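Local coordinates for protein putative cytochrome P450 120 (Synechocystis sp., PDB 2VE3) that binds heme and retinoic acid and probably acts as a cytochrome P450 monooxygenase that uses molecular oxygen, at residues R50-N55 against S183-L188; S119-M124 against L293-L298; E133-A138 against P145-M150; S274-R279 against E360-E365. All coordinates share one frame; numbering follows the deposited sequence.

In the fold
Four contacts sample one cytochrome P450 fold, a helix-rich chain with a small beta sheet, and none lies at the heme iron. Contact 1 is on the sheet side, where the hairpin of strands 47-51 and 54-59 meets the loop between helices 170-181 and 192-215. Its centre is about 43 Å from that of contact 2 and about 40 Å from that of contact 4, both across the middle of the molecule. Contacts 2 and 3 share helix 121-137, with centres about 21 Å apart. Along the chain, contact 3 falls between the segments of both contacts 1 and 2, and contact 2 interlaces with contacts 1 and 4. Contacts 1, 2 and 4 join sequence-distant parts; contact 3 joins successive helices.

Contact 1. Residues R50-N55 against S183-L188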
# COMPACT_ATOMS: atom_id res chain seq x y z
N ARG A 50 13.56 -8.72 17.95
CA ARG A 50 13.88 -7.35 18.31
C ARG A 50 14.21 -6.60 17.03
O ARG A 50 15.00 -7.06 16.21
CB ARG A 50 15.03 -7.31 19.31
CG ARG A 50 15.65 -5.92 19.54
CD ARG A 50 16.77 -6.04 20.54
NE ARG A 50 16.27 -6.32 21.88
CZ ARG A 50 16.88 -7.08 22.78
NH1 ARG A 50 18.03 -7.67 22.49
NH2 ARG A 50 16.33 -7.27 23.97
N LEU A 51 13.54 -5.47 16.84
CA LEU A 51 13.72 -4.69 15.63
C LEU A 51 13.82 -3.22 15.99
O LEU A 51 13.02 -2.72 16.76
CB LEU A 51 12.57 -4.93 14.64
CG LEU A 51 12.23 -6.38 14.23
CD1 LEU A 51 10.89 -6.39 13.46
CD2 LEU A 51 13.32 -7.03 13.41
N PHE A 52 14.85 -2.55 15.46
CA PHE A 52 15.08 -1.11 15.65
C PHE A 52 15.00 -0.73 17.13
O PHE A 52 14.36 0.27 17.48
CB PHE A 52 14.07 -0.27 14.85
CG PHE A 52 13.96 -0.65 13.40
CD1 PHE A 52 14.75 -0.02 12.44
CD2 PHE A 52 13.05 -1.62 12.99
CE1 PHE A 52 14.64 -0.36 11.11
CE2 PHE A 52 12.92 -1.96 11.66
CZ PHE A 52 13.73 -1.34 10.71
N GLY A 53 15.60 -1.56 17.98
CA GLY A 53 15.64 -1.33 19.42
C GLY A 53 14.40 -1.70 20.21
O GLY A 53 14.38 -1.48 21.43
N LYS A 54 13.37 -2.23 19.55
CA LYS A 54 12.13 -2.66 20.22
C LYS A 54 11.91 -4.18 20.16
O LYS A 54 12.12 -4.83 19.13
CB LYS A 54 10.88 -1.99 19.62
CG LYS A 54 10.91 -0.48 19.56
CD LYS A 54 10.47 0.16 20.86
CE LYS A 54 11.02 1.55 20.97
NZ LYS A 54 10.98 2.24 19.64
N ASN A 55 11.44 -4.72 21.28
CA ASN A 55 10.96 -6.10 21.36
C ASN A 55 9.62 -6.20 20.65
O ASN A 55 8.70 -5.44 20.95
CB ASN A 55 10.83 -6.50 22.83
CG ASN A 55 12.18 -6.47 23.56
OD1 ASN A 55 13.25 -6.65 22.95
ND2 ASN A 55 12.14 -6.23 24.87
N SER A 183 14.77 1.04 6.56
CA SER A 183 16.23 0.97 6.50
C SER A 183 16.83 1.23 7.89
O SER A 183 16.10 1.60 8.83
CB SER A 183 16.79 2.00 5.50
OG SER A 183 16.49 3.31 5.92
N LEU A 184 18.15 1.05 8.00
CA LEU A 184 18.87 1.40 9.23
C LEU A 184 18.89 2.92 9.38
O LEU A 184 19.42 3.60 8.50
CB LEU A 184 20.33 0.90 9.19
CG LEU A 184 20.71 -0.58 9.21
CD1 LEU A 184 22.23 -0.70 9.45
CD2 LEU A 184 19.92 -1.39 10.24
N PRO A 185 18.33 3.45 10.49
CA PRO A 185 18.20 4.90 10.66
C PRO A 185 19.55 5.58 11.00
O PRO A 185 19.66 6.28 12.01
CB PRO A 185 17.18 5.04 11.80
CG PRO A 185 17.34 3.78 12.60
CD PRO A 185 17.83 2.70 11.67
N ILE A 186 20.54 5.38 10.14
CA ILE A 186 21.86 6.00 10.30
C ILE A 186 21.98 7.26 9.45
O ILE A 186 21.97 7.20 8.22
CB ILE A 186 22.99 5.00 10.05
CG1 ILE A 186 23.06 4.02 11.23
CG2 ILE A 186 24.34 5.73 9.95
CD1 ILE A 186 24.05 2.88 11.04
N PRO A 187 22.06 8.42 10.12
CA PRO A 187 22.02 9.75 9.53
C PRO A 187 23.36 10.21 8.94
O PRO A 187 23.94 11.19 9.40
CB PRO A 187 21.62 10.66 10.72
CG PRO A 187 21.61 9.79 11.93
CD PRO A 187 22.20 8.47 11.59
N LEU A 188 23.82 9.48 7.92
CA LEU A 188 25.02 9.85 7.18
C LEU A 188 24.60 9.94 5.72
O LEU A 188 23.68 9.24 5.31
CB LEU A 188 26.08 8.76 7.36
CG LEU A 188 26.82 8.72 8.70
CD1 LEU A 188 27.51 7.37 8.93
CD2 LEU A 188 27.81 9.87 8.76
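Phe52 carries this contact: its ring projects from a beta hairpin to meet Ser183 and Pro185 of the loop that follows helix 170-181. The ring presents an edge, not a face. CE1 lies 3.3 Å from the carbonyl oxygen O of Ser183, which sits in the ring plane, so that a weakly polarised aromatic C-H faces an electron-rich atom. On the same rim, CD1 of Phe52 touches CD of Pro185 at 4.2 Å, and here the encounter is apolar.

The backbone explains how the ring gets there. Leu51 to Lys54 form a type I' turn, closed by Leu51 N to Lys54 O (2.8 Å) and Lys54 N to Leu51 O (2.9 Å), with Phe52 and Gly53 at its corners, both with positive phi. From its corner Phe52 swings CG opposite its own carbonyl carbon (chi1 -51°), which brings the CD1-CE1 rim nearer the loop than its first bond would suggest. The loop is itself kinked: Pro185 centres an inverse gamma turn, in which Ile186 N donates to Leu184 O at 2.7 Å. The hydroxyl of Ser183 is hydrogen-bonded to Gly180 O; its backbone O, which meets the ring, also takes a weak bond from Ser83 OG.

Such hairpin-to-loop docking ties the sheet to the connection between helices 170-181 and 192-215, which in P450s commonly helps to cover the substrate entrance. Phe29 and Leu30 of helix 26-31 and Pro81 also pack on Phe52, whose side chain lies about 9 Å from the bound retinoic acid, while strand 54-59 runs on into the mixed sheet beside strand 341-345.

Contact 2. Residues S119-M124 against L293-L298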
# COMPACT_ATOMS: atom_id res chain seq x y z
N SER A 119 -14.96 11.96 -10.08
CA SER A 119 -14.36 13.10 -10.76
C SER A 119 -12.87 12.94 -11.07
O SER A 119 -12.33 13.68 -11.89
CB SER A 119 -14.60 14.41 -9.98
OG SER A 119 -13.92 14.44 -8.74
N TYR A 120 -12.21 11.97 -10.43
CA TYR A 120 -10.79 11.68 -10.71
C TYR A 120 -10.59 10.97 -12.06
O TYR A 120 -9.52 11.07 -12.66
CB TYR A 120 -10.17 10.83 -9.60
CG TYR A 120 -9.81 11.56 -8.31
CD1 TYR A 120 -9.52 12.93 -8.31
CD2 TYR A 120 -9.72 10.87 -7.10
CE1 TYR A 120 -9.17 13.59 -7.12
CE2 TYR A 120 -9.36 11.52 -5.91
CZ TYR A 120 -9.09 12.88 -5.93
OH TYR A 120 -8.73 13.53 -4.77
N LEU A 121 -11.62 10.28 -12.52
CA LEU A 121 -11.51 9.37 -13.67
C LEU A 121 -10.91 9.89 -14.98
O LEU A 121 -9.96 9.27 -15.49
CB LEU A 121 -12.85 8.69 -13.97
CG LEU A 121 -13.15 7.48 -13.11
CD1 LEU A 121 -14.20 6.66 -13.82
CD2 LEU A 121 -11.88 6.67 -12.94
N PRO A 122 -11.45 11.00 -15.54
CA PRO A 122 -10.97 11.53 -16.82
C PRO A 122 -9.44 11.72 -16.89
O PRO A 122 -8.81 11.27 -17.85
CB PRO A 122 -11.70 12.87 -16.95
CG PRO A 122 -12.94 12.69 -16.17
CD PRO A 122 -12.56 11.83 -15.01
N LYS A 123 -8.86 12.38 -15.88
CA LYS A 123 -7.41 12.60 -15.84
C LYS A 123 -6.67 11.29 -15.62
O LYS A 123 -5.59 11.09 -16.19
CB LYS A 123 -6.99 13.59 -14.74
CG LYS A 123 -7.27 15.07 -15.00
CD LYS A 123 -8.72 15.38 -14.68
CE LYS A 123 -9.15 14.74 -13.37
NZ LYS A 123 -10.50 14.14 -13.46
N MET A 124 -7.24 10.42 -14.79
CA MET A 124 -6.64 9.12 -14.50
C MET A 124 -6.59 8.25 -15.75
O MET A 124 -5.57 7.66 -16.04
CB MET A 124 -7.36 8.38 -13.38
CG MET A 124 -6.63 7.08 -12.99
SD MET A 124 -7.53 6.02 -11.85
CE MET A 124 -7.54 7.03 -10.37
N LEU A 293 -15.82 5.44 -21.25
CA LEU A 293 -15.71 4.67 -20.01
C LEU A 293 -15.99 5.60 -18.82
O LEU A 293 -15.21 6.51 -18.54
CB LEU A 293 -14.31 4.04 -19.90
CG LEU A 293 -14.02 3.02 -18.78
CD1 LEU A 293 -12.68 2.34 -19.00
CD2 LEU A 293 -14.09 3.63 -17.39
N THR A 294 -17.10 5.35 -18.12
CA THR A 294 -17.51 6.15 -16.97
C THR A 294 -17.32 5.42 -15.65
O THR A 294 -17.05 4.23 -15.62
CB THR A 294 -18.99 6.58 -17.06
OG1 THR A 294 -19.73 5.60 -17.79
CG2 THR A 294 -19.12 7.93 -17.75
N ALA A 295 -17.49 6.16 -14.55
CA ALA A 295 -17.44 5.61 -13.20
C ALA A 295 -18.52 4.54 -12.98
O ALA A 295 -18.31 3.60 -12.21
CB ALA A 295 -17.57 6.72 -12.18
N GLU A 296 -19.66 4.69 -13.64
CA GLU A 296 -20.75 3.73 -13.50
C GLU A 296 -20.48 2.46 -14.32
O GLU A 296 -21.00 1.39 -14.01
CB GLU A 296 -22.11 4.36 -13.85
CG GLU A 296 -22.36 5.79 -13.27
CD GLU A 296 -22.04 5.93 -11.77
OE1 GLU A 296 -20.94 6.44 -11.44
OE2 GLU A 296 -22.88 5.53 -10.92
N THR A 297 -19.65 2.58 -15.36
CA THR A 297 -19.22 1.43 -16.16
C THR A 297 -18.32 0.46 -15.38
O THR A 297 -18.51 -0.76 -15.42
CB THR A 297 -18.52 1.90 -17.46
OG1 THR A 297 -19.50 2.52 -18.31
CG2 THR A 297 -17.87 0.73 -18.21
N LEU A 298 -17.34 1.01 -14.67
CA LEU A 298 -16.45 0.23 -13.80
C LEU A 298 -17.17 -0.44 -12.63
O LEU A 298 -16.66 -1.39 -12.03
CB LEU A 298 -15.33 1.12 -13.26
CG LEU A 298 -14.37 1.80 -14.25
CD1 LEU A 298 -13.59 2.91 -13.55
CD2 LEU A 298 -13.43 0.81 -14.93
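Helix 121-137, the one usually lettered D in the P450 fold, here meets the short, weakly bonded helical turn about 295-298 through a single leucine, Leu121, which packs against Ala295 and Leu298. The backbones come closest at the CA atoms of Leu121 and Ala295, 7.0 Å apart. One methyl, CD1 of Leu121, does nearly all the touching. It reaches the backbone of the turn, lying 3.4 Å from Ala295 N and 3.5 Å from Ala295 CA, the latter closer than carbon atoms usually come. The same methyl also rests against CB of Ala295 at 3.7 Å.

Leu399 and Leu403 of helix 394-411 touch Leu121 as well, so the residue links the turn to the helix that follows the heme ligand loop in P450s. Lys402 NZ of that helix is hydrogen-bonded to Leu298 O. No hydrogen bond crosses this contact between two distant parts of the chain, and the side chains that meet are apolar. Leu298, from the same turn, meets Leu121 tip to tip: its CG stands opposite its carbonyl carbon (chi1 -60°), directing CD1 to 3.8 Å from Leu121 CD1 and 4.2 Å from Leu121 CD2.

Contact 3. Residues E133-A138 against P145-M150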
# COMPACT_ATOMS: atom_id res chain seq x y z
N GLU A 133 -0.28 3.27 -24.74
CA GLU A 133 0.09 3.60 -26.11
C GLU A 133 1.61 3.54 -26.33
O GLU A 133 2.07 2.91 -27.28
CB GLU A 133 -0.48 4.98 -26.50
CG GLU A 133 0.15 5.58 -27.76
CD GLU A 133 -0.79 6.51 -28.50
OE1 GLU A 133 -1.92 6.08 -28.85
OE2 GLU A 133 -0.40 7.67 -28.76
N GLN A 134 2.37 4.19 -25.44
CA GLN A 134 3.82 4.11 -25.47
C GLN A 134 4.32 2.66 -25.37
O GLN A 134 5.13 2.23 -26.19
CB GLN A 134 4.45 4.97 -24.36
CG GLN A 134 5.98 5.06 -24.44
CD GLN A 134 6.67 5.14 -23.07
OE1 GLN A 134 6.01 5.15 -22.02
NE2 GLN A 134 8.01 5.19 -23.08
N TRP A 135 3.82 1.91 -24.38
CA TRP A 135 4.25 0.52 -24.17
C TRP A 135 3.86 -0.42 -25.32
O TRP A 135 4.62 -1.33 -25.66
CB TRP A 135 3.73 -0.05 -22.84
CG TRP A 135 4.11 0.76 -21.63
CD1 TRP A 135 5.27 1.46 -21.44
CD2 TRP A 135 3.33 0.92 -20.45
NE1 TRP A 135 5.25 2.06 -20.20
CE2 TRP A 135 4.07 1.75 -19.57
CE3 TRP A 135 2.07 0.46 -20.04
CZ2 TRP A 135 3.60 2.12 -18.31
CZ3 TRP A 135 1.60 0.83 -18.78
CH2 TRP A 135 2.36 1.65 -17.93
N GLY A 136 2.70 -0.18 -25.90
CA GLY A 136 2.24 -0.93 -27.07
C GLY A 136 3.07 -0.74 -28.33
O GLY A 136 3.09 -1.63 -29.19
N LYS A 137 3.75 0.41 -28.44
CA LYS A 137 4.68 0.71 -29.54
C LYS A 137 6.00 -0.01 -29.39
O LYS A 137 6.61 -0.41 -30.39
CB LYS A 137 4.97 2.21 -29.62
CG LYS A 137 3.86 3.05 -30.22
CD LYS A 137 4.33 4.48 -30.40
CE LYS A 137 3.21 5.48 -30.15
NZ LYS A 137 3.67 6.89 -30.30
N ALA A 138 6.46 -0.18 -28.15
CA ALA A 138 7.77 -0.80 -27.87
C ALA A 138 7.79 -2.29 -28.21
O ALA A 138 6.74 -2.90 -28.43
CB ALA A 138 8.16 -0.59 -26.40
N PRO A 145 9.65 -0.61 -13.64
CA PRO A 145 10.04 0.81 -13.59
C PRO A 145 9.09 1.74 -14.32
O PRO A 145 8.93 2.90 -13.92
CB PRO A 145 11.40 0.83 -14.31
CG PRO A 145 11.89 -0.56 -14.25
CD PRO A 145 10.68 -1.42 -14.32
N GLN A 146 8.47 1.23 -15.38
CA GLN A 146 7.42 1.94 -16.11
C GLN A 146 6.16 2.16 -15.29
O GLN A 146 5.58 3.24 -15.32
CB GLN A 146 7.06 1.20 -17.40
CG GLN A 146 8.13 1.27 -18.48
CD GLN A 146 8.48 2.68 -18.90
OE1 GLN A 146 7.61 3.47 -19.33
NE2 GLN A 146 9.76 3.02 -18.79
N LEU A 147 5.72 1.11 -14.59
CA LEU A 147 4.56 1.19 -13.71
C LEU A 147 4.80 2.22 -12.60
O LEU A 147 3.88 2.93 -12.23
CB LEU A 147 4.24 -0.18 -13.11
CG LEU A 147 3.69 -1.23 -14.10
CD1 LEU A 147 3.81 -2.61 -13.48
CD2 LEU A 147 2.24 -0.94 -14.52
N ARG A 148 6.05 2.31 -12.13
CA ARG A 148 6.45 3.30 -11.13
C ARG A 148 6.34 4.72 -11.67
O ARG A 148 5.96 5.63 -10.93
CB ARG A 148 7.87 3.05 -10.63
CG ARG A 148 8.00 1.84 -9.73
CD ARG A 148 9.32 1.80 -8.98
NE ARG A 148 9.36 2.81 -7.92
CZ ARG A 148 8.86 2.67 -6.70
NH1 ARG A 148 8.25 1.53 -6.36
NH2 ARG A 148 8.95 3.67 -5.82
N ARG A 149 6.66 4.92 -12.95
CA ARG A 149 6.52 6.25 -13.57
C ARG A 149 5.05 6.64 -13.66
O ARG A 149 4.69 7.74 -13.26
CB ARG A 149 7.20 6.32 -14.94
CG ARG A 149 8.72 6.17 -14.87
CD ARG A 149 9.45 6.88 -16.03
NE ARG A 149 10.04 8.15 -15.58
CZ ARG A 149 11.26 8.29 -15.07
NH1 ARG A 149 12.06 7.23 -14.93
NH2 ARG A 149 11.69 9.48 -14.68
N MET A 150 4.23 5.72 -14.15
CA MET A 150 2.80 5.94 -14.30
C MET A 150 2.10 6.24 -12.98
O MET A 150 1.42 7.27 -12.87
CB MET A 150 2.13 4.74 -14.97
CG MET A 150 0.63 4.94 -15.27
SD MET A 150 -0.25 3.40 -15.62
CE MET A 150 -0.07 2.55 -14.07
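The helical segments 133-137 and 145-150 run antiparallel, at 160° between their directions and with their axes no nearer than 12.5 Å, a wide spacing bridged chiefly by Trp135 and Gln146. They belong to successive helices, 121-137 and 143-159, which as helices D and E contribute to the four-helix bundle of P450s. The indole N-H is the polar link: Trp135 NE1 donates to Gln146 OE1 at 2.9 Å, nearly straight (167°), with the oxygen in the ring plane at the indole edge. The chain of Gln146 bends at its second torsion (chi2 -58°), which folds the amide back to this N-H; the amide plane stands almost perpendicular to the ring. On the way its CB passes 3.7 Å from Trp135 CZ2.

At the far end of the indole, CD2 of Leu147 lies 4.3 Å from Trp135 CH2. Phe404 of helix 394-411 packs on Trp135, Leu147 and Met150 alike, and Trp143 meets the indole edge-to-face. With a phenylalanine in place of Trp135, Gln146 OE1 would probably lose its N-H donor and a gap would be likely to open beside Met150. That methionine makes a Met-aromatic contact of oblique geometry, its SD 3.9 Å from Trp135 CH2 and 5.2 Å from the centroid of the six-membered ring.

Contact 4. Residues S274-R279 against E360-E365; sequences SDIRER and EKFDPE
Ile276 points its extended branch into the angle between Phe362 and Pro364, and one turn on Arg279 reaches Glu365. CG1 of Ile276 lies opposite the carbonyl carbon (chi1 -57°) and the chain runs on straight, putting CD1 obliquely against the Phe362 ring, 3.4 Å from CE2. The same methyl meets Pro364 end-on, 3.6 Å from its CD, while the other branch of Ile276 brings CG2 to 3.9 Å from Pro364 CG. Pro364 CD in turn lies over one face of the Phe362 ring, toward its rim, so these three side chains share one apolar patch. Tyr303 and Val307 of helix 302-314 add to it.

The charged pair crosses at about a right angle. Arg279 NH1 donates to Glu365 OE2 at 2.7 Å in a salt bridge that is somewhat bent (143°). The oxygen stays close to the guanidinium plane, but NH1 meets it from above the carboxylate plane, and the two flat groups are turned 31° apart. A water closes the circuit, accepting from Arg279 NH2 at 3.2 Å and donating to Glu365 OE1 at 3.1 Å. An alanine at Glu365 would remove both oxygens, probably leaving Arg279 NH1 without its countercharge and its guanidinium freer to turn.

Pro364 and Glu365 open the PERF motif of P450s. An Asx turn, Glu365 N to Asp363 OD1, shapes its start, and Asp363 N is hydrogen-bonded to Glu310 OE2, the glutamate of the ExxR motif on helix 302-314. The chemistry is divided: apolar atoms fasten helix 274-285 to this loop inside, while a water-bridged ion pair at the exposed rim joins them, probably weakened by solvent.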
# COMPACT_ATOMS: atom_id res chain seq x y z
N SER A 274 -3.91 -16.70 -18.38
CA SER A 274 -4.58 -16.16 -19.55
C SER A 274 -6.07 -16.54 -19.68
O SER A 274 -6.80 -15.98 -20.51
CB SER A 274 -3.82 -16.61 -20.80
OG SER A 274 -3.84 -18.03 -20.91
N ASP A 275 -6.49 -17.53 -18.92
CA ASP A 275 -7.88 -17.97 -18.89
C ASP A 275 -8.67 -17.00 -18.05
O ASP A 275 -9.79 -16.66 -18.39
CB ASP A 275 -7.98 -19.40 -18.33
CG ASP A 275 -7.34 -19.55 -16.93
OD1 ASP A 275 -6.29 -18.92 -16.65
OD2 ASP A 275 -7.89 -20.32 -16.12
N ILE A 276 -8.08 -16.58 -16.93
CA ILE A 276 -8.68 -15.56 -16.06
C ILE A 276 -8.74 -14.22 -16.80
O ILE A 276 -9.74 -13.51 -16.74
CB ILE A 276 -7.93 -15.46 -14.69
CG1 ILE A 276 -7.93 -16.83 -14.01
CG2 ILE A 276 -8.60 -14.41 -13.80
CD1 ILE A 276 -7.28 -16.89 -12.65
N ARG A 277 -7.66 -13.92 -17.52
CA ARG A 277 -7.58 -12.73 -18.36
C ARG A 277 -8.73 -12.64 -19.38
O ARG A 277 -9.32 -11.57 -19.57
CB ARG A 277 -6.22 -12.73 -19.08
CG ARG A 277 -5.87 -11.47 -19.88
CD ARG A 277 -4.37 -11.43 -20.06
NE ARG A 277 -3.90 -11.96 -21.34
CZ ARG A 277 -2.75 -12.61 -21.52
NH1 ARG A 277 -1.96 -12.88 -20.49
NH2 ARG A 277 -2.42 -13.04 -22.72
N GLU A 278 -9.04 -13.77 -20.02
CA GLU A 278 -10.12 -13.84 -20.99
C GLU A 278 -11.52 -13.66 -20.38
O GLU A 278 -12.38 -13.06 -21.00
CB GLU A 278 -10.09 -15.17 -21.74
CG GLU A 278 -9.00 -15.29 -22.78
CD GLU A 278 -9.29 -14.49 -24.04
OE1 GLU A 278 -10.44 -14.01 -24.22
OE2 GLU A 278 -8.35 -14.33 -24.85
N ARG A 279 -11.74 -14.22 -19.19
CA ARG A 279 -13.01 -14.06 -18.50
C ARG A 279 -13.28 -12.61 -18.12
O ARG A 279 -14.43 -12.17 -18.14
CB ARG A 279 -13.08 -14.94 -17.25
CG ARG A 279 -13.00 -16.45 -17.51
CD ARG A 279 -13.40 -17.24 -16.27
NE ARG A 279 -14.72 -16.83 -15.77
CZ ARG A 279 -15.19 -17.06 -14.55
NH1 ARG A 279 -14.45 -17.71 -13.65
NH2 ARG A 279 -16.42 -16.64 -14.22
N GLU A 360 -0.97 -20.99 -2.27
CA GLU A 360 -0.02 -20.52 -3.26
C GLU A 360 -0.70 -20.29 -4.60
O GLU A 360 -0.11 -19.71 -5.52
CB GLU A 360 1.15 -21.50 -3.38
CG GLU A 360 0.83 -22.79 -4.18
CD GLU A 360 0.09 -23.85 -3.38
OE1 GLU A 360 0.02 -23.75 -2.13
OE2 GLU A 360 -0.42 -24.81 -4.01
N LYS A 361 -1.96 -20.73 -4.71
CA LYS A 361 -2.67 -20.70 -5.99
C LYS A 361 -3.56 -19.49 -6.16
O LYS A 361 -4.29 -19.11 -5.25
CB LYS A 361 -3.48 -21.99 -6.21
CG LYS A 361 -2.64 -23.25 -6.33
CD LYS A 361 -3.34 -24.26 -7.23
CE LYS A 361 -2.37 -25.28 -7.80
NZ LYS A 361 -2.24 -26.49 -6.94
N PHE A 362 -3.46 -18.88 -7.33
CA PHE A 362 -4.24 -17.72 -7.72
C PHE A 362 -5.62 -18.17 -8.19
O PHE A 362 -5.77 -18.71 -9.29
CB PHE A 362 -3.49 -16.95 -8.82
CG PHE A 362 -4.20 -15.73 -9.31
CD1 PHE A 362 -4.34 -14.61 -8.50
CD2 PHE A 362 -4.72 -15.68 -10.60
CE1 PHE A 362 -5.00 -13.47 -8.94
CE2 PHE A 362 -5.40 -14.54 -11.05
CZ PHE A 362 -5.52 -13.43 -10.22
N ASP A 363 -6.63 -17.95 -7.34
CA ASP A 363 -8.00 -18.39 -7.64
C ASP A 363 -9.08 -17.36 -7.24
O ASP A 363 -9.49 -17.31 -6.09
CB ASP A 363 -8.27 -19.74 -6.96
CG ASP A 363 -9.70 -20.23 -7.13
OD1 ASP A 363 -10.36 -19.91 -8.17
OD2 ASP A 363 -10.16 -20.94 -6.20
N PRO A 364 -9.50 -16.51 -8.18
CA PRO A 364 -10.60 -15.57 -8.04
C PRO A 364 -11.94 -16.15 -7.49
O PRO A 364 -12.69 -15.42 -6.83
CB PRO A 364 -10.77 -15.05 -9.46
CG PRO A 364 -9.38 -15.07 -10.00
CD PRO A 364 -8.84 -16.37 -9.49
N GLU A 365 -12.20 -17.43 -7.76
CA GLU A 365 -13.42 -18.11 -7.32
C GLU A 365 -13.57 -18.21 -5.80
O GLU A 365 -14.59 -18.66 -5.32
CB GLU A 365 -13.52 -19.53 -7.91
CG GLU A 365 -13.44 -19.61 -9.42
CD GLU A 365 -14.59 -18.92 -10.12
OE1 GLU A 365 -15.76 -19.19 -9.77
OE2 GLU A 365 -14.34 -18.09 -11.01
O HOH W 1 -17.69 -17.32 -11.41